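Local atomic coordinates of superoxide dismutase [Mn/Fe] (Aeropyrum pernix, PDB entry 3AK2), a protein that catalyses the dismutation of superoxide to molecular oxygen and hydrogen peroxide at a single redox-active metal centre that can be manganese or iron. Residues K5-P10 against K41-A46; E20-E25 against A87-G92; H76-I81 against I161-V166. All blocks are in the same frame, centred on the assembly; numbering follows the deposited sequence.

Interaction 1 of 3, residues K5-P10 against K41-A46. With EDO (1,2-ethanediol), chain J.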
loop_
_atom_site.group_PDB
_atom_site.type_symbol
_atom_site.label_atom_id
_atom_site.label_comp_id
_atom_site.label_asym_id
_atom_site.label_seq_id
_atom_site.Cartn_x
_atom_site.Cartn_y
_atom_site.Cartn_z
ATOM N N LYS A 5 -10.515 7.587 25.747
ATOM C CA LYS A 5 -11.761 8.221 25.350
ATOM C C LYS A 5 -12.208 7.590 24.038
ATOM O O LYS A 5 -11.456 7.564 23.059
ATOM C CB LYS A 5 -11.600 9.739 25.205
ATOM C CG LYS A 5 -12.886 10.456 24.804
ATOM C CD LYS A 5 -12.741 11.970 24.874
ATOM C CE LYS A 5 -13.978 12.677 24.333
ATOM N NZ LYS A 5 -15.188 12.472 25.182
ATOM N N ARG A 6 -13.428 7.068 24.045
ATOM C CA ARG A 6 -13.991 6.385 22.890
ATOM C C ARG A 6 -14.357 7.369 21.800
ATOM O O ARG A 6 -14.818 8.482 22.078
ATOM C CB ARG A 6 -15.247 5.606 23.288
ATOM C CG ARG A 6 -15.011 4.159 23.680
ATOM C CD ARG A 6 -14.258 4.043 24.991
ATOM N NE ARG A 6 -14.131 2.653 25.417
ATOM C CZ ARG A 6 -13.351 2.243 26.412
ATOM N NH1 ARG A 6 -12.608 3.114 27.085
ATOM N NH2 ARG A 6 -13.302 0.954 26.724
ATOM N N TYR A 7 -14.151 6.948 20.555
ATOM C CA TYR A 7 -14.689 7.666 19.407
ATOM C C TYR A 7 -16.189 7.437 19.354
ATOM O O TYR A 7 -16.690 6.410 19.816
ATOM C CB TYR A 7 -14.000 7.206 18.115
ATOM C CG TYR A 7 -12.511 7.407 18.202
ATOM C CD1 TYR A 7 -11.650 6.326 18.365
ATOM C CD2 TYR A 7 -11.964 8.690 18.184
ATOM C CE1 TYR A 7 -10.280 6.516 18.478
ATOM C CE2 TYR A 7 -10.601 8.886 18.307
ATOM C CZ TYR A 7 -9.765 7.798 18.455
ATOM O OH TYR A 7 -8.409 7.981 18.577
ATOM N N GLU A 8 -16.904 8.417 18.815
ATOM C CA GLU A 8 -18.358 8.352 18.699
ATOM C C GLU A 8 -18.777 8.749 17.300
ATOM O O GLU A 8 -18.147 9.608 16.674
ATOM C CB GLU A 8 -19.037 9.302 19.690
ATOM C CG GLU A 8 -18.612 9.168 21.137
ATOM C CD GLU A 8 -19.034 10.370 21.953
ATOM O OE1 GLU A 8 -18.156 11.181 22.320
ATOM O OE2 GLU A 8 -20.249 10.518 22.201
ATOM N N LEU A 9 -19.851 8.132 16.821
ATOM C CA LEU A 9 -20.453 8.507 15.550
ATOM C C LEU A 9 -21.197 9.835 15.693
ATOM O O LEU A 9 -22.149 9.927 16.472
ATOM C CB LEU A 9 -21.426 7.421 15.086
ATOM C CG LEU A 9 -22.072 7.642 13.716
ATOM C CD1 LEU A 9 -21.037 7.454 12.627
ATOM C CD2 LEU A 9 -23.249 6.695 13.510
ATOM N N PRO A 10 -20.765 10.870 14.949
ATOM C CA PRO A 10 -21.513 12.123 15.020
ATOM C C PRO A 10 -22.809 12.024 14.220
ATOM O O PRO A 10 -22.884 11.236 13.275
ATOM C CB PRO A 10 -20.567 13.127 14.361
ATOM C CG PRO A 10 -19.799 12.316 13.376
ATOM C CD PRO A 10 -19.615 10.964 14.027
ATOM N N LYS A 41 -16.508 1.933 15.407
ATOM C CA LYS A 41 -16.378 0.692 16.172
ATOM C C LYS A 41 -14.991 0.067 16.013
ATOM O O LYS A 41 -14.411 -0.407 16.987
ATOM C CB LYS A 41 -17.442 -0.322 15.748
ATOM C CG LYS A 41 -18.880 0.103 16.021
ATOM C CD LYS A 41 -19.879 -0.954 15.536
ATOM C CE LYS A 41 -19.794 -1.244 14.038
ATOM N NZ LYS A 41 -20.747 -0.437 13.227
ATOM N N GLY A 42 -14.471 0.062 14.787
ATOM C CA GLY A 42 -13.162 -0.515 14.512
ATOM C C GLY A 42 -12.032 0.211 15.215
ATOM O O GLY A 42 -11.080 -0.417 15.683
ATOM N N ALA A 43 -12.125 1.537 15.282
ATOM C CA ALA A 43 -11.106 2.330 15.961
ATOM C C ALA A 43 -11.132 2.045 17.459
ATOM O O ALA A 43 -10.082 1.835 18.077
ATOM C CB ALA A 43 -11.304 3.814 15.677
ATOM N N ASN A 44 -12.331 2.006 18.031
ATOM C CA ASN A 44 -12.479 1.653 19.442
ATOM C C ASN A 44 -11.991 0.243 19.771
ATOM O O ASN A 44 -11.347 0.039 20.800
ATOM C CB ASN A 44 -13.924 1.858 19.905
ATOM C CG ASN A 44 -14.308 3.325 19.970
ATOM O OD1 ASN A 44 -13.453 4.189 20.154
ATOM N ND2 ASN A 44 -15.599 3.610 19.841
ATOM N N ALA A 45 -12.285 -0.717 18.893
ATOM C CA ALA A 45 -11.874 -2.105 19.099
ATOM C C ALA A 45 -10.351 -2.226 19.123
ATOM O O ALA A 45 -9.793 -2.978 19.924
ATOM C CB ALA A 45 -12.472 -3.013 18.029
ATOM N N ALA A 46 -9.675 -1.482 18.251
ATOM C CA ALA A 46 -8.214 -1.491 18.241
ATOM C C ALA A 46 -7.645 -0.920 19.535
ATOM O O ALA A 46 -6.708 -1.476 20.109
ATOM C CB ALA A 46 -7.681 -0.734 17.047
HETATM C C1 EDO J . -25.272 9.509 15.114
HETATM O O1 EDO J . -24.926 8.969 16.395
HETATM C C2 EDO J . -26.747 9.250 14.829
HETATM O O2 EDO J . -27.316 10.385 14.165
#
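The carboxamide of N44 lies almost parallel to the phenol ring of Y7, their planes only 8° apart, and N44 OD1, 3.3 Å from Y7 CD1, comes to the ring obliquely, as does the CB of A43, 3.7 Å from the same Y7 CD1. The amide bonds the backbone of the same tyrosine twice. Y7 N gives a hydrogen bond to N44 OD1 (2.9 Å), arriving on a lone pair in the carbonyl plane, while N44 ND2 returns a nearly straight one to Y7 O at 3.0 Å (173°), with Y7 O in the amide plane of N44. With both ends engaged, the amide's rotation is fixed, holding the peptide N-H and C=O of Y7. This fastens the N-terminal arm 5-10 across helix 25-54, the first long helix of the alpha-hairpin domain of iron/manganese superoxide dismutases. R6 contributes aliphatic contact, its CG 3.9 Å from N44 OD1, whereas its guanidinium reaches back to S3 and F4. A chi1 of -58° sets the Y7 ring beside its own backbone N, against A43, between the helices, where it also meets Y73 and H76. Its OH reaches across to the second subunit, where it hydrogen-bonds D136 and R143.

Interaction 2 of 3, residues E20-E25 against A87-G92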
loop_
_atom_site.group_PDB
_atom_site.type_symbol
_atom_site.label_atom_id
_atom_site.label_comp_id
_atom_site.label_asym_id
_atom_site.label_seq_id
_atom_site.Cartn_x
_atom_site.Cartn_y
_atom_site.Cartn_z
ATOM N N GLU A 20 -30.384 15.502 -1.768
ATOM C CA GLU A 20 -31.047 15.194 -3.029
ATOM C C GLU A 20 -31.202 16.465 -3.863
ATOM O O GLU A 20 -31.344 17.554 -3.306
ATOM C CB GLU A 20 -32.395 14.515 -2.774
ATOM C CG GLU A 20 -32.233 13.179 -2.059
ATOM C CD GLU A 20 -33.448 12.284 -2.133
ATOM O OE1 GLU A 20 -34.576 12.798 -2.316
ATOM O OE2 GLU A 20 -33.267 11.052 -1.998
ATOM N N PRO A 21 -31.162 16.335 -5.200
ATOM C CA PRO A 21 -31.061 15.093 -5.971
ATOM C C PRO A 21 -29.633 14.573 -6.178
ATOM O O PRO A 21 -29.450 13.535 -6.805
ATOM C CB PRO A 21 -31.660 15.495 -7.319
ATOM C CG PRO A 21 -31.268 16.917 -7.471
ATOM C CD PRO A 21 -31.257 17.513 -6.083
ATOM N N TYR A 22 -28.643 15.287 -5.649
ATOM C CA TYR A 22 -27.234 15.011 -5.952
ATOM C C TYR A 22 -26.682 13.746 -5.304
ATOM O O TYR A 22 -25.909 13.018 -5.928
ATOM C CB TYR A 22 -26.383 16.241 -5.639
ATOM C CG TYR A 22 -26.916 17.451 -6.367
ATOM C CD1 TYR A 22 -27.588 18.466 -5.685
ATOM C CD2 TYR A 22 -26.803 17.546 -7.752
ATOM C CE1 TYR A 22 -28.107 19.568 -6.373
ATOM C CE2 TYR A 22 -27.316 18.632 -8.445
ATOM C CZ TYR A 22 -27.961 19.637 -7.752
ATOM O OH TYR A 22 -28.462 20.712 -8.456
ATOM N N ILE A 23 -27.086 13.484 -4.065
ATOM C CA ILE A 23 -26.777 12.217 -3.407
ATOM C C ILE A 23 -28.056 11.709 -2.754
ATOM O O ILE A 23 -28.622 12.382 -1.894
ATOM C CB ILE A 23 -25.638 12.343 -2.361
ATOM C CG1 ILE A 23 -24.416 13.045 -2.966
ATOM C CG2 ILE A 23 -25.256 10.963 -1.841
ATOM C CD1 ILE A 23 -23.328 13.400 -1.960
ATOM N N ILE A 24 -28.505 10.526 -3.166
ATOM C CA ILE A 24 -29.803 10.000 -2.723
ATOM C C ILE A 24 -29.831 9.587 -1.251
ATOM O O ILE A 24 -28.795 9.249 -0.656
ATOM C CB ILE A 24 -30.317 8.823 -3.607
ATOM C CG1 ILE A 24 -29.300 7.675 -3.654
ATOM C CG2 ILE A 24 -30.694 9.317 -5.009
ATOM C CD1 ILE A 24 -29.845 6.383 -4.254
ATOM N N GLU A 25 -31.034 9.610 -0.682
ATOM C CA GLU A 25 -31.258 9.287 0.723
ATOM C C GLU A 25 -30.694 7.927 1.127
ATOM O O GLU A 25 -30.093 7.808 2.197
ATOM C CB GLU A 25 -32.756 9.352 1.048
ATOM C CG GLU A 25 -33.108 9.071 2.505
ATOM C CD GLU A 25 -34.602 9.130 2.775
ATOM O OE1 GLU A 25 -35.379 8.580 1.967
ATOM O OE2 GLU A 25 -34.995 9.717 3.805
ATOM N N ALA A 87 -23.693 20.451 2.324
ATOM C CA ALA A 87 -24.892 21.101 2.840
ATOM C C ALA A 87 -25.984 20.990 1.789
ATOM O O ALA A 87 -25.678 20.842 0.603
ATOM C CB ALA A 87 -24.608 22.569 3.168
ATOM N N PRO A 88 -27.264 21.058 2.212
ATOM C CA PRO A 88 -28.357 21.012 1.244
ATOM C C PRO A 88 -28.165 22.076 0.163
ATOM O O PRO A 88 -27.705 23.180 0.474
ATOM C CB PRO A 88 -29.592 21.329 2.095
ATOM C CG PRO A 88 -29.226 20.888 3.461
ATOM C CD PRO A 88 -27.760 21.180 3.596
ATOM N N PRO A 89 -28.498 21.745 -1.100
ATOM C CA PRO A 89 -28.313 22.693 -2.208
ATOM C C PRO A 89 -28.894 24.069 -1.870
ATOM O O PRO A 89 -30.012 24.159 -1.359
ATOM C CB PRO A 89 -29.088 22.052 -3.360
ATOM C CG PRO A 89 -29.145 20.600 -3.034
ATOM C CD PRO A 89 -29.079 20.464 -1.547
ATOM N N GLY A 90 -28.131 25.125 -2.139
ATOM C CA GLY A 90 -28.489 26.476 -1.697
ATOM C C GLY A 90 -27.430 27.002 -0.747
ATOM O O GLY A 90 -26.602 27.833 -1.130
ATOM N N LYS A 91 -27.451 26.516 0.496
ATOM C CA LYS A 91 -26.321 26.704 1.402
ATOM C C LYS A 91 -25.113 25.971 0.816
ATOM O O LYS A 91 -23.977 26.443 0.913
ATOM C CB LYS A 91 -26.632 26.180 2.808
ATOM C CG LYS A 91 -25.476 26.359 3.790
ATOM C CD LYS A 91 -25.739 25.709 5.134
ATOM C CE LYS A 91 -24.495 25.781 6.007
ATOM N NZ LYS A 91 -24.734 25.249 7.375
ATOM N N GLY A 92 -25.378 24.816 0.209
ATOM C CA GLY A 92 -24.357 24.053 -0.498
ATOM C C GLY A 92 -24.265 24.462 -1.954
ATOM O O GLY A 92 -25.236 24.957 -2.537
#
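P89 presses the CG corner of its pyrrolidine ring against the rim of the Y22 phenol, with P89 CG 3.6 Å from Y22 CE1 and 3.7 Å from Y22 CD1. The proline carbon lies in the plane of the aromatic ring, so the meeting is edge-on and engages none of the pi face. P89 CB follows at 4.0 Å from Y22 CE1, and P89 CG also touches E20 O, at 3.8 Å. One carbon thus sits against both the tyrosine rim and the preceding turn.

The next layer explains why the ring stands there. The peptide bond before P21 is cis, which folds the chain sharply between E20 and Y22, and P21 CD lies 3.7 Å above one face of the Y22 ring, toward its rim. A chi1 of -55° keeps the ring beside its own backbone N, which brings its edge to P89 and one face to P21. E20 turns the other way: its OE2 accepts a hydrogen bond from E25 N (3.0 Å) on the anti side of the carboxylate, tying the turn to the first residue of helix 25-54, whose N-cap is I24. Behind P89 the loop 87-92 is closed by bonds from G92 N to P88 O and from G90 N to G92 O, with G90 in a backbone conformation that calls for glycine. Farther out, Q174 and Y175 bind the backbone of P21, Y22 and I24, while A87 pairs with V189 and Y22 packs on N188 and V189.

At the protein surface, then, the entry to the first long helix and the loop linking the helical hairpin to helix 98-108 meet through van der Waals contacts, with no hydrogen bond between the two segments, and the directional bonds that define each loop's shape lie within it or run to other parts of the fold.

Interaction 3 of 3, residues H76-I81 against I161-V166. With MN (manganese (II) ion), chain E.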
loop_
_atom_site.group_PDB
_atom_site.type_symbol
_atom_site.label_atom_id
_atom_site.label_comp_id
_atom_site.label_asym_id
_atom_site.label_seq_id
_atom_site.Cartn_x
_atom_site.Cartn_y
_atom_site.Cartn_z
ATOM N N HIS A 76 -12.874 7.178 10.323
ATOM C CA HIS A 76 -13.660 8.008 11.211
ATOM C C HIS A 76 -13.421 9.504 10.968
ATOM O O HIS A 76 -14.366 10.250 10.704
ATOM C CB HIS A 76 -13.385 7.616 12.664
ATOM C CG HIS A 76 -14.068 8.488 13.666
ATOM N ND1 HIS A 76 -15.365 8.929 13.513
ATOM C CD2 HIS A 76 -13.634 8.992 14.845
ATOM C CE1 HIS A 76 -15.699 9.669 14.554
ATOM N NE2 HIS A 76 -14.668 9.719 15.378
ATOM N N ILE A 77 -12.172 9.950 11.036
ATOM C CA ILE A 77 -11.921 11.379 10.868
ATOM C C ILE A 77 -12.280 11.887 9.466
ATOM O O ILE A 77 -12.823 12.980 9.328
ATOM C CB ILE A 77 -10.497 11.781 11.297
ATOM C CG1 ILE A 77 -10.444 13.297 11.521
ATOM C CG2 ILE A 77 -9.436 11.263 10.313
ATOM C CD1 ILE A 77 -9.172 13.777 12.161
ATOM N N MET A 78 -12.012 11.088 8.435
ATOM C CA MET A 78 -12.330 11.508 7.071
ATOM C C MET A 78 -13.833 11.694 6.879
ATOM O O MET A 78 -14.259 12.683 6.282
ATOM C CB MET A 78 -11.752 10.549 6.021
ATOM C CG MET A 78 -10.224 10.453 6.013
ATOM S SD MET A 78 -9.379 11.984 5.551
ATOM C CE MET A 78 -9.688 12.020 3.777
ATOM N N HIS A 79 -14.645 10.773 7.398
ATOM C CA HIS A 79 -16.104 10.939 7.301
ATOM C C HIS A 79 -16.606 12.090 8.167
ATOM O O HIS A 79 -17.545 12.789 7.791
ATOM C CB HIS A 79 -16.845 9.638 7.623
ATOM C CG HIS A 79 -16.692 8.588 6.567
ATOM N ND1 HIS A 79 -15.582 7.774 6.489
ATOM C CD2 HIS A 79 -17.494 8.231 5.535
ATOM C CE1 HIS A 79 -15.708 6.961 5.455
ATOM N NE2 HIS A 79 -16.859 7.216 4.859
ATOM N N THR A 80 -15.970 12.292 9.316
ATOM C CA THR A 80 -16.306 13.398 10.211
ATOM C C THR A 80 -16.133 14.754 9.521
ATOM O O THR A 80 -16.912 15.675 9.766
ATOM C CB THR A 80 -15.473 13.312 11.509
ATOM O OG1 THR A 80 -15.863 12.142 12.238
ATOM C CG2 THR A 80 -15.656 14.545 12.397
ATOM N N ILE A 81 -15.133 14.866 8.651
ATOM C CA ILE A 81 -14.934 16.080 7.857
ATOM C C ILE A 81 -15.900 16.108 6.661
ATOM O O ILE A 81 -16.476 17.153 6.340
ATOM C CB ILE A 81 -13.465 16.203 7.388
ATOM C CG1 ILE A 81 -12.526 16.261 8.600
ATOM C CG2 ILE A 81 -13.284 17.423 6.483
ATOM C CD1 ILE A 81 -11.054 16.114 8.257
ATOM N N ILE A 161 -9.165 20.215 4.576
ATOM C CA ILE A 161 -10.240 21.192 4.784
ATOM C C ILE A 161 -11.468 20.918 3.914
ATOM O O ILE A 161 -12.574 21.374 4.227
ATOM C CB ILE A 161 -9.758 22.666 4.638
ATOM C CG1 ILE A 161 -9.286 22.977 3.209
ATOM C CG2 ILE A 161 -8.677 22.973 5.677
ATOM C CD1 ILE A 161 -9.075 24.469 2.930
ATOM N N LEU A 162 -11.265 20.172 2.830
ATOM C CA LEU A 162 -12.347 19.738 1.959
ATOM C C LEU A 162 -12.002 18.370 1.390
ATOM O O LEU A 162 -10.942 18.188 0.795
ATOM C CB LEU A 162 -12.585 20.743 0.826
ATOM C CG LEU A 162 -13.634 20.340 -0.219
ATOM C CD1 LEU A 162 -15.025 20.158 0.389
ATOM C CD2 LEU A 162 -13.685 21.362 -1.338
ATOM N N VAL A 163 -12.906 17.413 1.578
ATOM C CA VAL A 163 -12.682 16.047 1.113
ATOM C C VAL A 163 -13.890 15.546 0.334
ATOM O O VAL A 163 -15.031 15.920 0.634
ATOM C CB VAL A 163 -12.348 15.055 2.283
ATOM C CG1 VAL A 163 -11.148 15.541 3.098
ATOM C CG2 VAL A 163 -13.551 14.823 3.190
ATOM N N ILE A 164 -13.634 14.722 -0.676
ATOM C CA ILE A 164 -14.698 14.002 -1.368
ATOM C C ILE A 164 -14.422 12.507 -1.273
ATOM O O ILE A 164 -13.330 12.040 -1.595
ATOM C CB ILE A 164 -14.896 14.449 -2.846
ATOM C CG1 ILE A 164 -16.086 13.699 -3.468
ATOM C CG2 ILE A 164 -13.620 14.253 -3.656
ATOM C CD1 ILE A 164 -16.379 14.028 -4.933
ATOM N N ASP A 165 -15.424 11.770 -0.819
ATOM C CA ASP A 165 -15.346 10.325 -0.707
ATOM C C ASP A 165 -15.631 9.717 -2.073
ATOM O O ASP A 165 -16.716 9.934 -2.633
ATOM C CB ASP A 165 -16.390 9.858 0.302
ATOM C CG ASP A 165 -16.242 8.403 0.692
ATOM O OD1 ASP A 165 -15.353 7.690 0.168
ATOM O OD2 ASP A 165 -17.032 7.982 1.551
ATOM N N VAL A 166 -14.662 8.988 -2.624
ATOM C CA VAL A 166 -14.881 8.241 -3.862
ATOM C C VAL A 166 -14.775 6.727 -3.676
ATOM O O VAL A 166 -14.538 5.988 -4.635
ATOM C CB VAL A 166 -14.011 8.743 -5.049
ATOM C CG1 VAL A 166 -14.454 10.137 -5.488
ATOM C CG2 VAL A 166 -12.530 8.727 -4.702
HETATM MN MN MN E . -17.266 6.427 2.838
HETATM O O HOH W 1 -15.229 5.931 2.523
#
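V163 faces helix 62-82 with both methyls: its CG1 meets the terminal methyl of M78 (V163 CG1 to M78 CE, 3.9 Å), and its CG2 lies against the helix backbone, 3.8 Å from M78 O. The thioether chain, bent at chi2 and chi3 (-65° and -74°), curls toward the strand to bring CE against the valine, while V163 CG2 also comes within 4.2 Å of I81 CG2. Two residues along the strand the contact turns polar. H79 and D165 each send a side chain to the manganese ion, H79 NE2 binding at 2.2 Å and D165 OD2 at 2.0 Å. Their ring and carboxylate planes stand 88° apart, and the two donor atoms share the metal without a hydrogen bond between them. This is the active-site seam of the iron/manganese superoxide dismutase fold, where the alpha-hairpin domain supplies H31 and H79 and the C-terminal alpha/beta domain supplies D165 and H169. A water is the fifth ligand, 2.1 Å from the manganese, and it donates a weak hydrogen bond to D165 OD1. That same oxygen accepts from the backbone N of W167, so the carboxylate is held at both oxygens. On the distal side of the H79 ring, ND1 is hydrogen-bonded to G75 O, which helps fix the ring's rotation. W130, from the central strand 129-136, meets H79 edge-to-face and also packs on M78, V163 and D165. Across the subunit boundary, A156 and Y210 of the second subunit reach M78 and I81.

Overall arrangement
Interaction 3 lies at the centre of the chain, with the other two each about 16 Å from it, centre to centre, and about 28 Å from one another. Interactions 1 and 2 both involve the N-terminal region around helix 25-54, one gripping the helix itself and the other at its entry, about 13 Å apart at their nearest atoms. Interaction 1 touches interaction 3 directly, where Y7, E8 and P10 pack on H76 and T80 of helix 62-82, and both reach the second subunit. Along the chain interaction 1 closes before interaction 3 opens, whereas interaction 2 crosses each of them. Interaction 3 joins hairpin and sheet at the manganese; the others fasten the N-terminal arm and loop 87-92 to the region of the hairpin's first helix.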